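Local coordinates for phosphotriesterase family protein (Listeria monocytogenes serotype 4b str. H7858, PDB 3PNZ), which probably hydrolyses phosphorylated sugar lactones, as a zinc-dependent lactonase with the amidohydrolase fold, at residues 3-7 against 88-92; 135-140 against 176-182. The contacts are given in a common frame with arbitrary orientation. Residues are numbered along the deposited sequence.

Contact 1: residues 3-7 against 88-92; sequences FIRTF and QIVGT
An N-terminal strand crosses a barrel strand almost at right angles in this buried contact. Strand 4-6, extended and half of an antiparallel hairpin with 9-11, passes strand 88-92 at 95°, the axes 5.7 Å apart, with Thr6 CA 4.5 Å from Val90 CA. At such an angle a single direct hydrogen bond forms, Phe7 N to Ile89 O at 2.9 Å, and Thr6 CA adds a CA-H...O contact to Ile89 O at 3.1 Å. A water continues the link, 2.8 Å from Arg5 O and 2.7 Å from Gly91 N. Strand 88-92 is a parallel strand of the TIM barrel of this amidohydrolase, between 62-65 and 150-152. Phe7 (phi/psi -55/-35, chi1 -87°) turns out of the strand, lays a ring face on Ile89, CG2 4.1 Å from the centroid, and brings CE1 to 3.5 Å from Gly91 CA, where a beta-carbon would clash. Branched Ile4 and Val90 fill the apolar gap, CG2 to CG2 at 3.7 Å. Charged Arg5 turns its guanidinium away, to Asp10 and Glu140.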
ATOM      1  N   PHE A   3       6.548  11.004  13.561  1.00 19.45           N
ATOM      2  CA  PHE A   3       7.234  11.105  12.278  1.00 20.70           C
ATOM      3  C   PHE A   3       6.699  10.096  11.274  1.00 22.03           C
ATOM      4  O   PHE A   3       6.012   9.149  11.649  1.00 22.03           O
ATOM      5  CB  PHE A   3       8.728  10.837  12.471  1.00 21.29           C
ATOM      6  CG  PHE A   3       9.025   9.483  13.044  1.00 21.30           C
ATOM      7  CD1 PHE A   3       9.182   8.377  12.213  1.00 21.00           C
ATOM      8  CD2 PHE A   3       9.137   9.306  14.411  1.00 23.20           C
ATOM      9  CE1 PHE A   3       9.453   7.119  12.744  1.00 20.37           C
ATOM     10  CE2 PHE A   3       9.402   8.056  14.944  1.00 27.34           C
ATOM     11  CZ  PHE A   3       9.562   6.958  14.103  1.00 24.35           C
ATOM     12  N   ILE A   4       7.031  10.308  10.004  1.00 19.77           N
ATOM     13  CA  ILE A   4       6.827   9.307   8.956  1.00 19.55           C
ATOM     14  C   ILE A   4       8.194   8.787   8.510  1.00 20.66           C
ATOM     15  O   ILE A   4       9.127   9.573   8.280  1.00 22.49           O
ATOM     16  CB  ILE A   4       6.057   9.895   7.746  1.00 19.69           C
ATOM     17  CG1 ILE A   4       4.618  10.217   8.147  1.00 23.78           C
ATOM     18  CG2 ILE A   4       6.071   8.918   6.573  1.00 20.96           C
ATOM     19  CD1 ILE A   4       4.203  11.625   7.863  1.00 29.32           C
ATOM     20  N   ARG A   5       8.320   7.466   8.405  1.00 18.20           N
ATOM     21  CA  ARG A   5       9.596   6.845   8.079  1.00 20.73           C
ATOM     22  C   ARG A   5       9.731   6.615   6.579  1.00 23.38           C
ATOM     23  O   ARG A   5       9.024   5.784   5.993  1.00 21.24           O
ATOM     24  CB  ARG A   5       9.777   5.534   8.853  1.00 21.15           C
ATOM     25  CG  ARG A   5      11.021   4.752   8.489  1.00 19.93           C
ATOM     26  CD  ARG A   5      11.497   3.871   9.642  1.00 19.87           C
ATOM     27  NE  ARG A   5      11.886   4.693  10.791  1.00 20.72           N
ATOM     28  CZ  ARG A   5      12.214   4.219  11.987  1.00 26.30           C
ATOM     29  NH1 ARG A   5      12.216   2.914  12.220  1.00 23.08           N
ATOM     30  NH2 ARG A   5      12.536   5.061  12.959  1.00 24.98           N
ATOM     31  N   THR A   6      10.626   7.379   5.958  1.00 21.42           N
ATOM     32  CA  THR A   6      10.892   7.248   4.526  1.00 21.59           C
ATOM     33  C   THR A   6      12.255   6.591   4.313  1.00 21.87           C
ATOM     34  O   THR A   6      13.034   6.440   5.246  1.00 22.04           O
ATOM     35  CB  THR A   6      10.879   8.609   3.792  1.00 20.82           C
ATOM     36  OG1 THR A   6      12.074   9.336   4.096  1.00 21.38           O
ATOM     37  CG2 THR A   6       9.641   9.445   4.162  1.00 21.61           C
ATOM     38  N   PHE A   7      12.536   6.196   3.075  1.00 19.84           N
ATOM     39  CA  PHE A   7      13.807   5.571   2.740  1.00 22.74           C
ATOM     40  C   PHE A   7      14.992   6.433   3.165  1.00 23.77           C
ATOM     41  O   PHE A   7      16.032   5.904   3.550  1.00 25.88           O
ATOM     42  CB  PHE A   7      13.898   5.307   1.237  1.00 25.61           C
ATOM     43  CG  PHE A   7      13.312   3.986   0.810  1.00 23.89           C
ATOM     44  CD1 PHE A   7      12.431   3.301   1.631  1.00 25.04           C
ATOM     45  CD2 PHE A   7      13.656   3.428  -0.412  1.00 25.74           C
ATOM     46  CE1 PHE A   7      11.898   2.080   1.234  1.00 28.03           C
ATOM     47  CE2 PHE A   7      13.122   2.217  -0.821  1.00 25.78           C
ATOM     48  CZ  PHE A   7      12.243   1.543   0.001  1.00 27.82           C
ATOM     49  N   GLN A  88       9.795  11.357  -2.000  1.00 20.57           N
ATOM     50  CA  GLN A  88       9.936  10.593  -0.765  1.00 21.90           C
ATOM     51  C   GLN A  88       9.233   9.253  -0.905  1.00 19.42           C
ATOM     52  O   GLN A  88       8.123   9.185  -1.439  1.00 21.76           O
ATOM     53  CB  GLN A  88       9.363  11.396   0.403  1.00 22.16           C
ATOM     54  CG  GLN A  88      10.124  12.708   0.605  1.00 23.98           C
ATOM     55  CD  GLN A  88       9.448  13.687   1.549  1.00 26.10           C
ATOM     56  OE1 GLN A  88      10.125  14.443   2.253  1.00 25.12           O
ATOM     57  NE2 GLN A  88       8.124  13.700   1.556  1.00 22.52           N
ATOM     58  N   ILE A  89       9.883   8.186  -0.451  1.00 19.55           N
ATOM     59  CA  ILE A  89       9.277   6.852  -0.524  1.00 20.48           C
ATOM     60  C   ILE A  89       9.071   6.281   0.874  1.00 22.87           C
ATOM     61  O   ILE A  89      10.002   6.240   1.690  1.00 20.64           O
ATOM     62  CB  ILE A  89      10.156   5.861  -1.332  1.00 20.43           C
ATOM     63  CG1 ILE A  89      10.441   6.386  -2.741  1.00 19.95           C
ATOM     64  CG2 ILE A  89       9.504   4.474  -1.401  1.00 22.80           C
ATOM     65  CD1 ILE A  89       9.194   6.492  -3.618  1.00 21.29           C
ATOM     66  N   VAL A  90       7.850   5.843   1.158  1.00 19.36           N
ATOM     67  CA  VAL A  90       7.596   5.057   2.358  1.00 19.44           C
ATOM     68  C   VAL A  90       7.546   3.595   1.932  1.00 20.38           C
ATOM     69  O   VAL A  90       6.667   3.203   1.163  1.00 21.20           O
ATOM     70  CB  VAL A  90       6.255   5.438   3.014  1.00 18.60           C
ATOM     71  CG1 VAL A  90       5.955   4.523   4.188  1.00 19.64           C
ATOM     72  CG2 VAL A  90       6.276   6.906   3.458  1.00 20.01           C
ATOM     73  N   GLY A  91       8.487   2.792   2.415  1.00 19.60           N
ATOM     74  CA  GLY A  91       8.541   1.380   2.070  1.00 21.72           C
ATOM     75  C   GLY A  91       7.650   0.541   2.963  1.00 20.29           C
ATOM     76  O   GLY A  91       7.182   1.008   4.002  1.00 18.25           O
ATOM     77  N   THR A  92       7.412  -0.706   2.564  1.00 17.79           N
ATOM     78  CA  THR A  92       6.482  -1.553   3.283  1.00 19.30           C
ATOM     79  C   THR A  92       7.111  -2.871   3.716  1.00 18.91           C
ATOM     80  O   THR A  92       7.660  -3.607   2.892  1.00 21.13           O
ATOM     81  CB  THR A  92       5.266  -1.840   2.401  1.00 17.59           C
ATOM     82  OG1 THR A  92       4.614  -0.600   2.102  1.00 18.17           O
ATOM     83  CG2 THR A  92       4.299  -2.792   3.100  1.00 20.24           C
TER
HETATM   84  O   HOH W   1      10.151   3.877   4.291  1.00 20.44           O

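Contact 2: residues 135-140 against 176-182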
ATOM      1  N   VAL A 135       9.650  -8.830  10.486  1.00 21.84           N
ATOM      2  CA  VAL A 135       8.961  -7.591  10.150  1.00 20.92           C
ATOM      3  C   VAL A 135       9.553  -6.417  10.933  1.00 22.14           C
ATOM      4  O   VAL A 135       9.779  -5.344  10.382  1.00 22.02           O
ATOM      5  CB  VAL A 135       7.439  -7.696  10.412  1.00 21.56           C
ATOM      6  CG1 VAL A 135       6.742  -6.373  10.107  1.00 18.27           C
ATOM      7  CG2 VAL A 135       6.829  -8.830   9.582  1.00 22.97           C
ATOM      8  N   VAL A 136       9.798  -6.625  12.222  1.00 21.03           N
ATOM      9  CA  VAL A 136      10.399  -5.581  13.046  1.00 21.46           C
ATOM     10  C   VAL A 136      11.753  -5.145  12.479  1.00 20.63           C
ATOM     11  O   VAL A 136      12.062  -3.954  12.415  1.00 23.18           O
ATOM     12  CB  VAL A 136      10.571  -6.042  14.503  1.00 23.92           C
ATOM     13  CG1 VAL A 136      11.378  -5.011  15.295  1.00 22.11           C
ATOM     14  CG2 VAL A 136       9.214  -6.261  15.151  1.00 22.21           C
ATOM     15  N   ASN A 137      12.550  -6.117  12.051  1.00 22.53           N
ATOM     16  CA  ASN A 137      13.876  -5.823  11.513  1.00 25.13           C
ATOM     17  C   ASN A 137      13.808  -5.017  10.218  1.00 25.18           C
ATOM     18  O   ASN A 137      14.669  -4.177   9.959  1.00 24.92           O
ATOM     19  CB  ASN A 137      14.684  -7.111  11.325  1.00 25.52           C
ATOM     20  CG  ASN A 137      15.119  -7.728  12.657  1.00 33.84           C
ATOM     21  OD1 ASN A 137      15.158  -7.050  13.686  1.00 32.71           O
ATOM     22  ND2 ASN A 137      15.445  -9.016  12.637  1.00 32.11           N
ATOM     23  N   GLU A 138      12.775  -5.257   9.407  1.00 22.87           N
ATOM     24  CA  GLU A 138      12.594  -4.475   8.181  1.00 21.59           C
ATOM     25  C   GLU A 138      12.304  -3.002   8.483  1.00 22.24           C
ATOM     26  O   GLU A 138      12.720  -2.108   7.740  1.00 22.00           O
ATOM     27  CB  GLU A 138      11.493  -5.087   7.293  1.00 23.04           C
ATOM     28  CG  GLU A 138      11.878  -6.433   6.711  1.00 24.37           C
ATOM     29  CD  GLU A 138      11.028  -6.844   5.513  1.00 26.71           C
ATOM     30  OE1 GLU A 138       9.785  -6.696   5.564  1.00 26.44           O
ATOM     31  OE2 GLU A 138      11.609  -7.331   4.518  1.00 24.75           O
ATOM     32  N   VAL A 139      11.599  -2.757   9.584  1.00 20.25           N
ATOM     33  CA  VAL A 139      11.229  -1.405   9.982  1.00 18.02           C
ATOM     34  C   VAL A 139      12.374  -0.694  10.705  1.00 22.97           C
ATOM     35  O   VAL A 139      12.612   0.491  10.491  1.00 22.44           O
ATOM     36  CB  VAL A 139      10.008  -1.422  10.914  1.00 20.37           C
ATOM     37  CG1 VAL A 139       9.761  -0.045  11.512  1.00 21.52           C
ATOM     38  CG2 VAL A 139       8.772  -1.897  10.144  1.00 21.39           C
ATOM     39  N   GLU A 140      13.076  -1.440  11.549  1.00 22.07           N
ATOM     40  CA  GLU A 140      14.073  -0.851  12.449  1.00 26.09           C
ATOM     41  C   GLU A 140      15.502  -0.854  11.908  1.00 28.46           C
ATOM     42  O   GLU A 140      16.290   0.038  12.231  1.00 29.31           O
ATOM     43  CB  GLU A 140      14.020  -1.548  13.809  1.00 24.60           C
ATOM     44  CG  GLU A 140      12.681  -1.414  14.514  1.00 27.36           C
ATOM     45  CD  GLU A 140      12.388  -0.006  15.025  1.00 36.43           C
ATOM     46  OE1 GLU A 140      12.942   0.977  14.485  1.00 44.24           O
ATOM     47  OE2 GLU A 140      11.594   0.118  15.982  1.00 45.82           O
ATOM     48  N   ALA A 176       4.363  -6.920  15.465  1.00 18.96           N
ATOM     49  CA  ALA A 176       5.424  -6.039  14.978  1.00 17.97           C
ATOM     50  C   ALA A 176       5.012  -4.583  15.164  1.00 21.08           C
ATOM     51  O   ALA A 176       5.846  -3.729  15.472  1.00 21.23           O
ATOM     52  CB  ALA A 176       5.763  -6.332  13.516  1.00 20.27           C
ATOM     53  N   HIS A 177       3.726  -4.286  14.983  1.00 18.29           N
ATOM     54  CA  HIS A 177       3.265  -2.938  15.283  1.00 18.47           C
ATOM     55  C   HIS A 177       3.481  -2.598  16.758  1.00 21.37           C
ATOM     56  O   HIS A 177       3.916  -1.495  17.095  1.00 20.20           O
ATOM     57  CB  HIS A 177       1.790  -2.717  14.972  1.00 18.58           C
ATOM     58  CG  HIS A 177       1.246  -1.508  15.665  1.00 17.54           C
ATOM     59  ND1 HIS A 177       1.412  -0.234  15.168  1.00 18.88           N
ATOM     60  CD2 HIS A 177       0.624  -1.370  16.859  1.00 19.64           C
ATOM     61  CE1 HIS A 177       0.886   0.635  16.013  1.00 18.79           C
ATOM     62  NE2 HIS A 177       0.405  -0.028  17.049  1.00 21.50           N
ATOM     63  N   HIS A 178       3.141  -3.523  17.646  1.00 19.70           N
ATOM     64  CA  HIS A 178       3.290  -3.228  19.072  1.00 22.24           C
ATOM     65  C   HIS A 178       4.738  -2.872  19.417  1.00 23.74           C
ATOM     66  O   HIS A 178       4.986  -2.009  20.263  1.00 25.25           O
ATOM     67  CB  HIS A 178       2.781  -4.373  19.937  1.00 23.41           C
ATOM     68  CG  HIS A 178       1.289  -4.443  20.011  1.00 25.55           C
ATOM     69  ND1 HIS A 178       0.522  -3.388  20.456  1.00 28.00           N
ATOM     70  CD2 HIS A 178       0.422  -5.437  19.704  1.00 26.97           C
ATOM     71  CE1 HIS A 178      -0.753  -3.727  20.418  1.00 28.47           C
ATOM     72  NE2 HIS A 178      -0.841  -4.966  19.971  1.00 26.80           N
ATOM     73  N   GLU A 179       5.683  -3.524  18.746  1.00 21.90           N
ATOM     74  CA  GLU A 179       7.110  -3.281  18.996  1.00 23.61           C
ATOM     75  C   GLU A 179       7.650  -1.984  18.376  1.00 26.84           C
ATOM     76  O   GLU A 179       8.483  -1.309  18.989  1.00 27.93           O
ATOM     77  CB  GLU A 179       7.955  -4.480  18.548  1.00 25.62           C
ATOM     78  CG  GLU A 179       7.676  -5.768  19.332  1.00 34.31           C
ATOM     79  CD  GLU A 179       8.707  -6.867  19.088  1.00 43.54           C
ATOM     80  OE1 GLU A 179       9.648  -6.653  18.294  1.00 48.09           O
ATOM     81  OE2 GLU A 179       8.578  -7.953  19.696  1.00 47.75           O
ATOM     82  N   THR A 180       7.176  -1.634  17.179  1.00 21.36           N
ATOM     83  CA  THR A 180       7.748  -0.525  16.401  1.00 22.66           C
ATOM     84  C   THR A 180       6.881   0.729  16.351  1.00 21.34           C
ATOM     85  O   THR A 180       7.391   1.828  16.110  1.00 19.94           O
ATOM     86  CB  THR A 180       7.989  -0.941  14.939  1.00 22.87           C
ATOM     87  OG1 THR A 180       6.727  -1.242  14.315  1.00 20.09           O
ATOM     88  CG2 THR A 180       8.915  -2.150  14.869  1.00 23.99           C
ATOM     89  N   LYS A 181       5.577   0.538  16.551  1.00 19.74           N
ATOM     90  CA  LYS A 181       4.542   1.567  16.417  1.00 19.36           C
ATOM     91  C   LYS A 181       4.284   2.014  14.968  1.00 17.43           C
ATOM     92  O   LYS A 181       3.648   3.043  14.737  1.00 18.42           O
ATOM     93  CB  LYS A 181       4.803   2.776  17.326  1.00 19.86           C
ATOM     94  CG  LYS A 181       5.018   2.398  18.781  1.00 19.22           C
ATOM     95  CD  LYS A 181       3.794   1.718  19.368  1.00 22.63           C
ATOM     96  CE  LYS A 181       4.019   1.335  20.827  1.00 29.94           C
ATOM     97  NZ  LYS A 181       2.768   0.789  21.410  1.00 30.21           N
ATOM     98  N   ALA A 182       4.764   1.232  14.001  1.00 18.85           N
ATOM     99  CA  ALA A 182       4.559   1.547  12.585  1.00 17.76           C
ATOM    100  C   ALA A 182       3.092   1.422  12.184  1.00 18.22           C
ATOM    101  O   ALA A 182       2.376   0.573  12.714  1.00 19.52           O
ATOM    102  CB  ALA A 182       5.414   0.623  11.697  1.00 19.82           C
TER
HETATM  103  O   HOH W   2      10.238   2.513  15.935  1.00 33.71           O
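Two neighbouring helices of the outer layer of the TIM barrel pack side by side here: the C-terminal turns of helix 128-140 against the end of helix 164-180 and the loop that follows. Their short segments run in roughly the same sense, 36° apart, with axes 9.6 Å from each other, and no direct hydrogen bond crosses between them. Shape does the work. The small Ala176 offers a low place in the surface, and two valines close over it: Val135 CG1 lies 3.5 Å from Ala176 CB and Val136 CG2 3.8 Å from the same CB. The backbones come nearest here, with Val136 CA 5.4 Å from Ala176 CA. One turn later the relief reverses, for Thr180 is now the bump. Its CG2 meets Val136 CG1 at 3.8 Å, while its CB sits 4.0 Å from Val139 CG1, so the methyl side of threonine faces the valines. Its hydroxyl is satisfied within its own segment, donating to Ala176 O at 2.9 Å and accepting from Ala182 N at 3.2 Å in an ST turn. Lys181, with positive phi, ends the helix and lets the chain swing round, so that Ala182 CB reaches Val139 CG1 at 4.4 Å. Longer, polar side chains border this apolar seam: Glu179 OE1 touches Val136 CG2 at 3.2 Å, and Glu140, whose OE1 makes a salt bridge to Arg5, brings OE2 near Thr180. A water joins the two segments there, 2.8 Å from Glu140 OE2 and 2.9 Å from Thr180 O.

How the contacts relate
The two contacts follow one another along the chain, contact 1 closing at residue 92 before contact 2 opens at 135, and their centres lie about 13 Å apart. Contact 1 joins the N-terminal hairpin to an inner barrel strand; contact 2 joins two helices of the outer layer, which flank strand 150-152 in sequence. Arg5 ties them together: its NH1 lies 3.0 Å from Val139 O, a probable hydrogen bond, and 3.1 Å from Glu140 OE1, a salt bridge. The N-terminal strand is thereby connected to both layers of the barrel. Gly91 of contact 1 lies about 12 Å from a bound zinc ion, whereas Val135 and Val139 of contact 2 pack on Val153, next to the zinc ligand Lys154.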